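Local coordinates for protein dioxygenase (PDB 5V2D) that probably cleaves the central carbon–carbon double bond of lignin-derived stilbenes, adding dioxygen at a non-haem iron centre held in a beta-propeller, at residues R40-V45 with R101-T106; P160-L165 with G172-D177; F46-E51 with R485-M490. All coordinates share one frame; numbering follows the deposited sequence. Where two conformers were deposited one is given.

Contact 1 (R40-V45 with R101-T106); sequences RIEAEV and RRYVQT
E42 meets Y103 through its carboxylate: Y103 N donates to E42 OE2 over 2.9 Å in a nearly straight bond (168° at the hydrogen), coming from above the carboxylate plane. E42 OE2 also accepts a hydrogen bond from a water whose O is 2.6 Å away, and this water donates to Y103 O and accepts from Q105 NE2. E42 CD lies 3.7 Å from Y103 CD1, the carboxylate and ring planes 58° apart. A43 and R101 form an antiparallel hydrogen-bonded pair, A43 N to R101 O at 2.8 Å and R101 N to A43 O at 2.9 Å, which joins edge strand 43-45 to strand 96-103 in a five-stranded antiparallel sheet. R101 runs extended from CG to NE back past I41, and R101 NH1 donates to I41 O at 2.9 Å. Further out, D68 holds R101 NH2 in a salt bridge and accepts the Y103 hydroxyl at its backbone O, while R113 pairs with E42 OE1. Replacing E42 by an alanine is likely to leave Y103 N without this acceptor and to cost R113 its salt bridge to this carboxylate. N-terminal to A43, where strand pairing ends, side chains take over: a carboxylate and a guanidinium bind facing backbone atoms.

Contact 2 (P160-L165 with G172-D177); sequences PWAMDL and GEWTFD
The W161 indole lies with one face against the backbone of G172 and E173, across the beta hairpin of strands 161-163 and 170-173. E173 N stands 3.6 Å above the W161 ring plane, nearer the rim than the centre, and W161 CE3 comes 3.5 Å from G172 C. E173 CA makes a CH-pi contact with the five-membered ring of W161, 4.1 Å from its centroid and only 17° off the normal. A second aromatic group gathers round W174. Its CD1 sits above the centre of the F176 ring, while F176 CE1 lies in the plane of the indole at its edge; F185 stacks on F176 from elsewhere in the chain. Obliquely to these rings, A162 CB approaches W174 CE3 at 3.4 Å and P160 CG approaches F176 CE1 at 3.8 Å.

The hairpin supplies the last two strands of a four-stranded antiparallel sheet, as in the propeller blades of the carotenoid cleavage oxygenase family. W161 and E173 form a non-hydrogen-bonded pair, bracketed by two short backbone bonds: W174 N to P160 O, almost straight at 173°, and A162 N to G172 O, where the donor arrives close to the carbonyl axis. With CG anti to its carbonyl carbon (chi1 -79°), W161 swings its indole across to cover the facing strand. At the backbone angles of G172 a side chain would jam against the carbonyl O of L171. A162 belongs to the other face of the sheet from W161, which explains why its methyl meets W174 instead. At the polar rim of the indole a single water joins the two strands, accepting from W161 NE1 at 3.0 Å and donating to E173 OE2 at 2.8 Å.

Contact 3 (F46-E51 with R485-M490); sequences FDLEIE and RIPFRM
R485 is drawn to both E49 and E51, and charge accounts for much of the contact. R485 NH2 forms a salt bridge with E51 OE2 at 3.3 Å, the carboxylate and guanidinium planes being 23° apart. A second, long salt bridge joins R485 NH1 to E49 OE2 at 3.7 Å, with the planes turned further, to 48°. One guanidinium therefore spans two carboxylates through different nitrogens. The arginine chain is extended from CG to NE, which carries the charged group along the neighbouring segment as far as E51, and E51 CB adds a close approach of 3.6 Å to R485 NH2. Both glutamates are exposed, and the network is consistent with a surface charge cluster in which each acid offsets the arginine.

The hydrogen bonding is sparser. R485 N donates to E49 O over 2.8 Å, at 165° at the hydrogen. At the same pair of residues, water replaces a second direct bond: it accepts from E49 N at 3.0 Å and donates to R485 O at 2.8 Å.

Apolar packing comes from L48 on the buried side. L48 CD2 lies 3.9 Å from P487 CD, the two side chains crossing at about a right angle, and the leucine also packs on I484, F90, V97 and L99.

The strand order places this contact at the edge of a beta sheet: strand 50-52 is one of the two outer strands of a five-stranded antiparallel sheet and pairs with 482-486, so residues near the N terminus complete a sheet otherwise built from C-terminal strands, as expected where a beta-propeller closes its ring.

From the N terminus, residues 40-45 and 46-51 follow directly and open contacts 1 and 3 in turn. Contact 1 closes first, at 101-106, over a loop of 55 residues. Contact 2 comes next, a local hairpin with six residues between its segments, and contact 3 closes last at 485-490. Contacts 1 and 3 therefore cross, whereas contact 2 falls wholly within the span of contact 3. In space, F488 packs against I41, A43 and R101, joining two neighbouring five-stranded sheets. V104, Q105 and T106 lean on W161, and V104 also on M163, linking contact 1 to the hairpin sheet. Contacts 2 and 3 stay about 13 Å apart at their nearest atoms.

Contact 1 (R40-V45 with R101-T106)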
loop_
_atom_site.group_PDB
_atom_site.type_symbol
_atom_site.label_atom_id
_atom_site.label_comp_id
_atom_site.label_asym_id
_atom_site.label_seq_id
_atom_site.Cartn_x
_atom_site.Cartn_y
_atom_site.Cartn_z
ATOM N N ARG A 40 -5.410 9.629 -15.779
ATOM C CA ARG A 40 -6.593 10.465 -15.470
ATOM C C ARG A 40 -7.801 9.936 -16.202
ATOM O O ARG A 40 -8.786 10.623 -16.336
ATOM C CB ARG A 40 -6.329 11.930 -15.770
ATOM C CG ARG A 40 -4.979 12.426 -15.139
ATOM C CD ARG A 40 -4.948 13.967 -15.285
ATOM N NE ARG A 40 -4.631 14.344 -16.653
ATOM C CZ ARG A 40 -4.523 15.583 -17.058
ATOM N NH1 ARG A 40 -4.735 16.641 -16.214
ATOM N NH2 ARG A 40 -4.206 15.836 -18.295
ATOM N N ILE A 41 -7.744 8.653 -16.604
ATOM C CA ILE A 41 -8.869 8.105 -17.352
ATOM C C ILE A 41 -9.849 7.467 -16.338
ATOM O O ILE A 41 -9.510 6.567 -15.649
ATOM C CB ILE A 41 -8.391 7.047 -18.325
ATOM C CG1 ILE A 41 -7.457 7.632 -19.421
ATOM C CG2 ILE A 41 -9.560 6.239 -18.908
ATOM C CD1 ILE A 41 -6.784 6.528 -20.234
ATOM N N GLU A 42 -11.055 7.981 -16.300
ATOM C CA GLU A 42 -12.198 7.368 -15.661
ATOM C C GLU A 42 -12.914 6.623 -16.755
ATOM O O GLU A 42 -13.187 7.184 -17.787
ATOM C CB GLU A 42 -13.119 8.391 -15.002
ATOM C CG GLU A 42 -12.437 9.125 -13.854
ATOM C CD GLU A 42 -13.459 9.958 -13.051
ATOM O OE1 GLU A 42 -13.724 11.129 -13.439
ATOM O OE2 GLU A 42 -13.992 9.434 -12.036
ATOM N N ALA A 43 -13.120 5.328 -16.581
ATOM C CA ALA A 43 -13.538 4.492 -17.717
ATOM C C ALA A 43 -14.442 3.355 -17.330
ATOM O O ALA A 43 -14.492 2.947 -16.160
ATOM C CB ALA A 43 -12.323 3.919 -18.323
ATOM N N GLU A 44 -15.145 2.853 -18.346
ATOM C CA GLU A 44 -15.900 1.621 -18.231
ATOM C C GLU A 44 -15.535 0.791 -19.488
ATOM O O GLU A 44 -15.654 1.316 -20.607
ATOM C CB GLU A 44 -17.381 1.924 -18.214
ATOM C CG GLU A 44 -18.138 0.810 -17.564
ATOM C CD GLU A 44 -19.516 0.435 -18.151
ATOM O OE1 GLU A 44 -20.433 1.294 -18.052
ATOM O OE2 GLU A 44 -19.581 -0.714 -18.757
ATOM N N VAL A 45 -15.029 -0.415 -19.313
ATOM C CA VAL A 45 -14.818 -1.341 -20.429
ATOM C C VAL A 45 -15.630 -2.599 -20.137
ATOM O O VAL A 45 -15.380 -3.279 -19.158
ATOM C CB VAL A 45 -13.342 -1.688 -20.611
ATOM C CG1 VAL A 45 -13.115 -2.440 -21.951
ATOM C CG2 VAL A 45 -12.513 -0.441 -20.657
ATOM N N ARG A 101 -13.213 2.248 -13.663
ATOM C CA ARG A 101 -12.114 3.004 -13.076
ATOM C C ARG A 101 -12.685 4.399 -12.799
ATOM O O ARG A 101 -13.198 5.026 -13.750
ATOM C CB ARG A 101 -10.942 3.055 -13.992
ATOM C CG ARG A 101 -9.692 3.683 -13.391
ATOM C CD ARG A 101 -8.463 3.373 -14.257
ATOM N NE ARG A 101 -7.206 3.782 -13.634
ATOM C CZ ARG A 101 -6.456 4.814 -13.916
ATOM N NH1 ARG A 101 -6.833 5.742 -14.801
ATOM N NH2 ARG A 101 -5.307 4.952 -13.230
ATOM N N ARG A 102 -12.617 4.843 -11.563
ATOM C CA ARG A 102 -13.223 6.127 -11.144
ATOM C C ARG A 102 -12.369 6.790 -10.044
ATOM O O ARG A 102 -11.824 6.102 -9.177
ATOM C CB ARG A 102 -14.661 5.967 -10.563
ATOM C CG ARG A 102 -15.753 5.404 -11.459
ATOM C CD ARG A 102 -16.108 6.375 -12.615
ATOM N NE ARG A 102 -17.298 6.194 -13.464
ATOM C CZ ARG A 102 -17.363 5.588 -14.664
ATOM N NH1 ARG A 102 -16.346 4.941 -15.184
ATOM N NH2 ARG A 102 -18.506 5.595 -15.339
ATOM N N TYR A 103 -12.373 8.109 -10.053
ATOM C CA TYR A 103 -11.750 8.894 -9.007
ATOM C C TYR A 103 -12.579 8.820 -7.769
ATOM O O TYR A 103 -13.827 8.831 -7.831
ATOM C CB TYR A 103 -11.643 10.368 -9.389
ATOM C CG TYR A 103 -10.390 10.771 -10.156
ATOM C CD1 TYR A 103 -10.471 11.350 -11.379
ATOM C CD2 TYR A 103 -9.118 10.537 -9.613
ATOM C CE1 TYR A 103 -9.332 11.759 -12.042
ATOM C CE2 TYR A 103 -7.993 10.974 -10.280
ATOM C CZ TYR A 103 -8.122 11.549 -11.533
ATOM O OH TYR A 103 -6.969 11.907 -12.204
ATOM N N VAL A 104 -11.914 8.738 -6.631
ATOM C CA VAL A 104 -12.580 9.038 -5.349
ATOM C C VAL A 104 -12.921 10.540 -5.332
ATOM O O VAL A 104 -12.051 11.384 -5.473
ATOM C CB VAL A 104 -11.706 8.739 -4.123
ATOM C CG1 VAL A 104 -12.512 8.811 -2.866
ATOM C CG2 VAL A 104 -11.160 7.299 -4.180
ATOM N N GLN A 105 -14.190 10.874 -5.160
ATOM C CA GLN A 105 -14.596 12.292 -5.167
ATOM C C GLN A 105 -14.395 12.891 -3.763
ATOM O O GLN A 105 -15.341 13.296 -3.084
ATOM C CB GLN A 105 -16.006 12.462 -5.680
ATOM C CG GLN A 105 -16.109 11.930 -7.077
ATOM C CD GLN A 105 -17.034 12.698 -7.964
ATOM O OE1 GLN A 105 -17.851 13.507 -7.505
ATOM N NE2 GLN A 105 -16.921 12.456 -9.263
ATOM N N THR A 106 -13.139 13.018 -3.403
ATOM C CA THR A 106 -12.722 13.668 -2.183
ATOM C C THR A 106 -13.061 15.157 -2.221
ATOM O O THR A 106 -13.158 15.753 -3.289
ATOM C CB THR A 106 -11.204 13.540 -1.924
ATOM O OG1 THR A 106 -10.498 14.151 -2.966
ATOM C CG2 THR A 106 -10.793 12.043 -1.762
HETATM O O HOH W 1 -15.419 10.108 -10.011
#

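Contact 2 (P160-L165 with G172-D177)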
loop_
_atom_site.group_PDB
_atom_site.type_symbol
_atom_site.label_atom_id
_atom_site.label_comp_id
_atom_site.label_asym_id
_atom_site.label_seq_id
_atom_site.Cartn_x
_atom_site.Cartn_y
_atom_site.Cartn_z
ATOM N N PRO A 160 -11.275 7.264 5.984
ATOM C CA PRO A 160 -11.418 6.751 4.640
ATOM C C PRO A 160 -12.638 7.285 3.970
ATOM O O PRO A 160 -13.469 7.910 4.633
ATOM C CB PRO A 160 -11.560 5.234 4.861
ATOM C CG PRO A 160 -11.963 5.052 6.273
ATOM C CD PRO A 160 -11.593 6.256 7.034
ATOM N N TRP A 161 -12.729 7.069 2.654
ATOM C CA TRP A 161 -13.832 7.486 1.827
ATOM C C TRP A 161 -14.550 6.219 1.300
ATOM O O TRP A 161 -13.916 5.253 0.868
ATOM C CB TRP A 161 -13.337 8.365 0.661
ATOM C CG TRP A 161 -13.099 9.719 1.149
ATOM C CD1 TRP A 161 -12.145 10.113 2.027
ATOM C CD2 TRP A 161 -13.937 10.852 0.925
ATOM N NE1 TRP A 161 -12.325 11.431 2.336
ATOM C CE2 TRP A 161 -13.423 11.908 1.683
ATOM C CE3 TRP A 161 -15.054 11.080 0.141
ATOM C CZ2 TRP A 161 -13.991 13.183 1.653
ATOM C CZ3 TRP A 161 -15.619 12.341 0.110
ATOM C CH2 TRP A 161 -15.112 13.363 0.875
ATOM N N ALA A 162 -15.875 6.197 1.449
ATOM C CA ALA A 162 -16.645 5.052 0.988
ATOM C C ALA A 162 -17.073 5.207 -0.443
ATOM O O ALA A 162 -17.388 6.321 -0.894
ATOM C CB ALA A 162 -17.833 4.824 1.917
ATOM N N MET A 163 -17.056 4.074 -1.131
ATOM C CA MET A 163 -17.521 3.939 -2.463
ATOM C C MET A 163 -18.477 2.763 -2.634
ATOM O O MET A 163 -18.401 1.753 -1.924
ATOM C CB MET A 163 -16.319 3.789 -3.377
ATOM C CG MET A 163 -15.286 4.952 -3.243
ATOM S SD MET A 163 -13.858 4.455 -4.265
ATOM C CE MET A 163 -14.219 5.358 -5.790
ATOM N N ASP A 164 -19.341 2.881 -3.642
ATOM C CA ASP A 164 -20.285 1.794 -3.950
ATOM C C ASP A 164 -19.466 0.622 -4.535
ATOM O O ASP A 164 -18.650 0.814 -5.486
ATOM C CB ASP A 164 -21.323 2.280 -4.949
ATOM C CG ASP A 164 -22.328 1.212 -5.302
ATOM O OD1 ASP A 164 -22.045 0.213 -5.995
ATOM O OD2 ASP A 164 -23.457 1.379 -4.894
ATOM N N LEU A 165 -19.667 -0.568 -3.995
ATOM C CA LEU A 165 -18.921 -1.759 -4.451
ATOM C C LEU A 165 -19.101 -2.090 -5.957
ATOM O O LEU A 165 -18.189 -2.587 -6.583
ATOM C CB LEU A 165 -19.371 -2.959 -3.656
ATOM C CG LEU A 165 -18.787 -2.958 -2.202
ATOM C CD1 LEU A 165 -19.651 -3.849 -1.285
ATOM C CD2 LEU A 165 -17.263 -3.331 -2.179
ATOM N N GLY A 172 -18.969 9.220 0.314
ATOM C CA GLY A 172 -18.619 10.328 1.257
ATOM C C GLY A 172 -17.577 9.790 2.212
ATOM O O GLY A 172 -17.203 8.593 2.194
ATOM N N GLU A 173 -17.109 10.658 3.063
ATOM C CA GLU A 173 -16.203 10.290 4.110
ATOM C C GLU A 173 -16.900 9.264 4.988
ATOM O O GLU A 173 -18.048 9.414 5.338
ATOM C CB GLU A 173 -15.788 11.499 4.929
ATOM C CG GLU A 173 -14.776 11.157 5.984
ATOM C CD GLU A 173 -14.346 12.379 6.828
ATOM O OE1 GLU A 173 -15.266 12.879 7.541
ATOM O OE2 GLU A 173 -13.133 12.798 6.858
ATOM N N TRP A 174 -16.195 8.229 5.350
ATOM C CA TRP A 174 -16.751 7.197 6.229
ATOM C C TRP A 174 -16.262 7.403 7.649
ATOM O O TRP A 174 -15.090 7.275 7.944
ATOM C CB TRP A 174 -16.343 5.785 5.742
ATOM C CG TRP A 174 -17.151 4.687 6.250
ATOM C CD1 TRP A 174 -16.789 3.800 7.185
ATOM C CD2 TRP A 174 -18.464 4.330 5.867
ATOM N NE1 TRP A 174 -17.774 2.860 7.391
ATOM C CE2 TRP A 174 -18.829 3.170 6.616
ATOM C CE3 TRP A 174 -19.383 4.864 4.958
ATOM C CZ2 TRP A 174 -20.068 2.542 6.496
ATOM C CZ3 TRP A 174 -20.624 4.244 4.831
ATOM C CH2 TRP A 174 -20.936 3.077 5.571
ATOM N N THR A 175 -17.193 7.674 8.546
ATOM C CA THR A 175 -16.846 7.957 9.984
ATOM C C THR A 175 -17.054 6.749 10.882
ATOM O O THR A 175 -16.811 6.814 12.051
ATOM C CB THR A 175 -17.764 9.110 10.534
ATOM O OG1 THR A 175 -19.093 8.611 10.511
ATOM C CG2 THR A 175 -17.724 10.345 9.643
ATOM N N PHE A 176 -17.456 5.630 10.323
ATOM C CA PHE A 176 -17.825 4.393 11.063
ATOM C C PHE A 176 -18.936 4.740 12.074
ATOM O O PHE A 176 -18.757 4.517 13.281
ATOM C CB PHE A 176 -16.617 3.717 11.737
ATOM C CG PHE A 176 -15.530 3.315 10.768
ATOM C CD1 PHE A 176 -14.564 4.237 10.358
ATOM C CD2 PHE A 176 -15.505 2.034 10.282
ATOM C CE1 PHE A 176 -13.547 3.841 9.487
ATOM C CE2 PHE A 176 -14.521 1.634 9.370
ATOM C CZ PHE A 176 -13.509 2.545 9.011
ATOM N N ASP A 177 -19.993 5.307 11.561
ATOM C CA ASP A 177 -21.157 5.754 12.385
ATOM C C ASP A 177 -20.767 6.626 13.580
ATOM O O ASP A 177 -21.283 6.437 14.657
ATOM C CB ASP A 177 -21.945 4.502 12.855
ATOM C CG ASP A 177 -22.499 3.696 11.690
ATOM O OD1 ASP A 177 -22.186 2.475 11.464
ATOM O OD2 ASP A 177 -23.239 4.316 10.914
HETATM O O HOH W 2 -11.236 11.802 5.090
#

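Contact 3 (F46-E51 with R485-M490)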
loop_
_atom_site.group_PDB
_atom_site.type_symbol
_atom_site.label_atom_id
_atom_site.label_comp_id
_atom_site.label_asym_id
_atom_site.label_seq_id
_atom_site.Cartn_x
_atom_site.Cartn_y
_atom_site.Cartn_z
ATOM N N PHE A 46 -16.667 -2.844 -20.928
ATOM C CA PHE A 46 -17.726 -3.792 -20.581
ATOM C C PHE A 46 -17.222 -5.259 -20.645
ATOM O O PHE A 46 -17.744 -6.126 -19.941
ATOM C CB PHE A 46 -18.908 -3.593 -21.524
ATOM C CG PHE A 46 -20.172 -4.275 -21.095
ATOM C CD1 PHE A 46 -21.042 -3.680 -20.136
ATOM C CD2 PHE A 46 -20.505 -5.547 -21.606
ATOM C CE1 PHE A 46 -22.175 -4.389 -19.711
ATOM C CE2 PHE A 46 -21.656 -6.228 -21.169
ATOM C CZ PHE A 46 -22.482 -5.657 -20.237
ATOM N N ASP A 47 -16.266 -5.509 -21.535
ATOM C CA ASP A 47 -15.744 -6.858 -21.701
ATOM C C ASP A 47 -14.321 -6.785 -22.188
ATOM O O ASP A 47 -13.976 -6.017 -23.127
ATOM C CB ASP A 47 -16.580 -7.658 -22.763
ATOM C CG ASP A 47 -16.235 -9.163 -22.741
ATOM O OD1 ASP A 47 -16.412 -9.840 -21.681
ATOM O OD2 ASP A 47 -15.807 -9.595 -23.788
ATOM N N LEU A 48 -13.457 -7.525 -21.508
ATOM C CA LEU A 48 -12.026 -7.446 -21.801
ATOM C C LEU A 48 -11.605 -8.677 -22.597
ATOM O O LEU A 48 -12.061 -9.749 -22.285
ATOM C CB LEU A 48 -11.257 -7.299 -20.537
ATOM C CG LEU A 48 -11.469 -5.974 -19.784
ATOM C CD1 LEU A 48 -10.954 -6.028 -18.370
ATOM C CD2 LEU A 48 -10.800 -4.791 -20.480
ATOM N N GLU A 49 -10.748 -8.486 -23.579
ATOM C CA GLU A 49 -10.153 -9.586 -24.361
ATOM C C GLU A 49 -9.250 -10.402 -23.476
ATOM O O GLU A 49 -8.416 -9.816 -22.724
ATOM C CB GLU A 49 -9.206 -9.090 -25.455
ATOM C CG GLU A 49 -9.841 -8.439 -26.637
ATOM C CD GLU A 49 -8.842 -8.227 -27.782
ATOM O OE1 GLU A 49 -8.141 -7.197 -27.720
ATOM O OE2 GLU A 49 -8.702 -9.142 -28.690
ATOM N N ILE A 50 -9.304 -11.734 -23.602
ATOM C CA ILE A 50 -8.494 -12.614 -22.814
ATOM C C ILE A 50 -7.712 -13.577 -23.702
ATOM O O ILE A 50 -8.302 -14.227 -24.545
ATOM C CB ILE A 50 -9.387 -13.430 -21.870
ATOM C CG1 ILE A 50 -10.245 -12.483 -21.012
ATOM C CG2 ILE A 50 -8.561 -14.373 -20.961
ATOM C CD1 ILE A 50 -11.130 -13.261 -20.087
ATOM N N GLU A 51 -6.400 -13.648 -23.558
ATOM C CA GLU A 51 -5.546 -14.599 -24.219
ATOM C C GLU A 51 -5.387 -15.717 -23.234
ATOM O O GLU A 51 -5.105 -15.480 -22.039
ATOM C CB GLU A 51 -4.196 -13.918 -24.555
ATOM C CG GLU A 51 -3.169 -14.857 -25.189
ATOM C CD GLU A 51 -1.757 -14.273 -25.433
ATOM O OE1 GLU A 51 -0.901 -15.119 -25.720
ATOM O OE2 GLU A 51 -1.475 -13.024 -25.429
ATOM N N ARG A 485 -6.341 -8.335 -21.538
ATOM C CA ARG A 485 -5.753 -7.163 -22.175
ATOM C C ARG A 485 -6.612 -5.942 -21.787
ATOM O O ARG A 485 -7.819 -6.043 -21.722
ATOM C CB ARG A 485 -5.729 -7.289 -23.678
ATOM C CG ARG A 485 -4.758 -8.334 -24.205
ATOM C CD ARG A 485 -4.627 -8.158 -25.750
ATOM N NE ARG A 485 -3.959 -9.347 -26.274
ATOM C CZ ARG A 485 -4.544 -10.449 -26.726
ATOM N NH1 ARG A 485 -5.862 -10.545 -26.827
ATOM N NH2 ARG A 485 -3.778 -11.442 -27.167
ATOM N N ILE A 486 -5.957 -4.863 -21.459
ATOM C CA ILE A 486 -6.622 -3.585 -21.080
ATOM C C ILE A 486 -6.311 -2.649 -22.222
ATOM O O ILE A 486 -5.159 -2.522 -22.629
ATOM C CB ILE A 486 -6.065 -3.083 -19.755
ATOM C CG1 ILE A 486 -6.342 -4.136 -18.684
ATOM C CG2 ILE A 486 -6.837 -1.840 -19.311
ATOM C CD1 ILE A 486 -5.373 -4.108 -17.587
ATOM N N PRO A 487 -7.325 -1.943 -22.744
ATOM C CA PRO A 487 -7.122 -1.140 -23.917
ATOM C C PRO A 487 -6.464 0.226 -23.698
ATOM O O PRO A 487 -6.335 1.026 -24.642
ATOM C CB PRO A 487 -8.538 -0.956 -24.409
ATOM C CG PRO A 487 -9.381 -1.074 -23.224
ATOM C CD PRO A 487 -8.740 -2.116 -22.418
ATOM N N PHE A 488 -6.094 0.505 -22.473
ATOM C CA PHE A 488 -5.333 1.682 -22.116
ATOM C C PHE A 488 -4.352 1.344 -21.047
ATOM O O PHE A 488 -4.518 0.369 -20.355
ATOM C CB PHE A 488 -6.265 2.898 -21.685
ATOM C CG PHE A 488 -7.069 2.637 -20.442
ATOM C CD1 PHE A 488 -6.569 2.933 -19.216
ATOM C CD2 PHE A 488 -8.343 2.140 -20.515
ATOM C CE1 PHE A 488 -7.325 2.684 -18.019
ATOM C CE2 PHE A 488 -9.067 1.806 -19.343
ATOM C CZ PHE A 488 -8.536 2.099 -18.111
ATOM N N ARG A 489 -3.318 2.159 -20.957
ATOM C CA ARG A 489 -2.260 2.002 -19.960
ATOM C C ARG A 489 -2.743 2.324 -18.516
ATOM O O ARG A 489 -3.279 3.408 -18.238
ATOM C CB ARG A 489 -1.105 2.960 -20.260
ATOM C CG ARG A 489 0.049 2.901 -19.273
ATOM C CD ARG A 489 1.083 3.978 -19.650
ATOM N NE ARG A 489 0.496 5.301 -19.633
ATOM C CZ ARG A 489 0.441 6.090 -18.565
ATOM N NH1 ARG A 489 1.051 5.804 -17.389
ATOM N NH2 ARG A 489 -0.182 7.287 -18.738
ATOM N N MET A 490 -2.491 1.396 -17.635
ATOM C CA MET A 490 -2.795 1.574 -16.206
ATOM C C MET A 490 -1.540 2.195 -15.602
ATOM O O MET A 490 -0.449 1.574 -15.613
ATOM C CB MET A 490 -3.042 0.207 -15.551
ATOM C CG MET A 490 -4.247 -0.564 -16.105
ATOM S SD MET A 490 -5.875 0.121 -15.772
ATOM C CE MET A 490 -6.029 -0.362 -14.075
HETATM O O HOH W 3 -9.620 -5.759 -23.866
#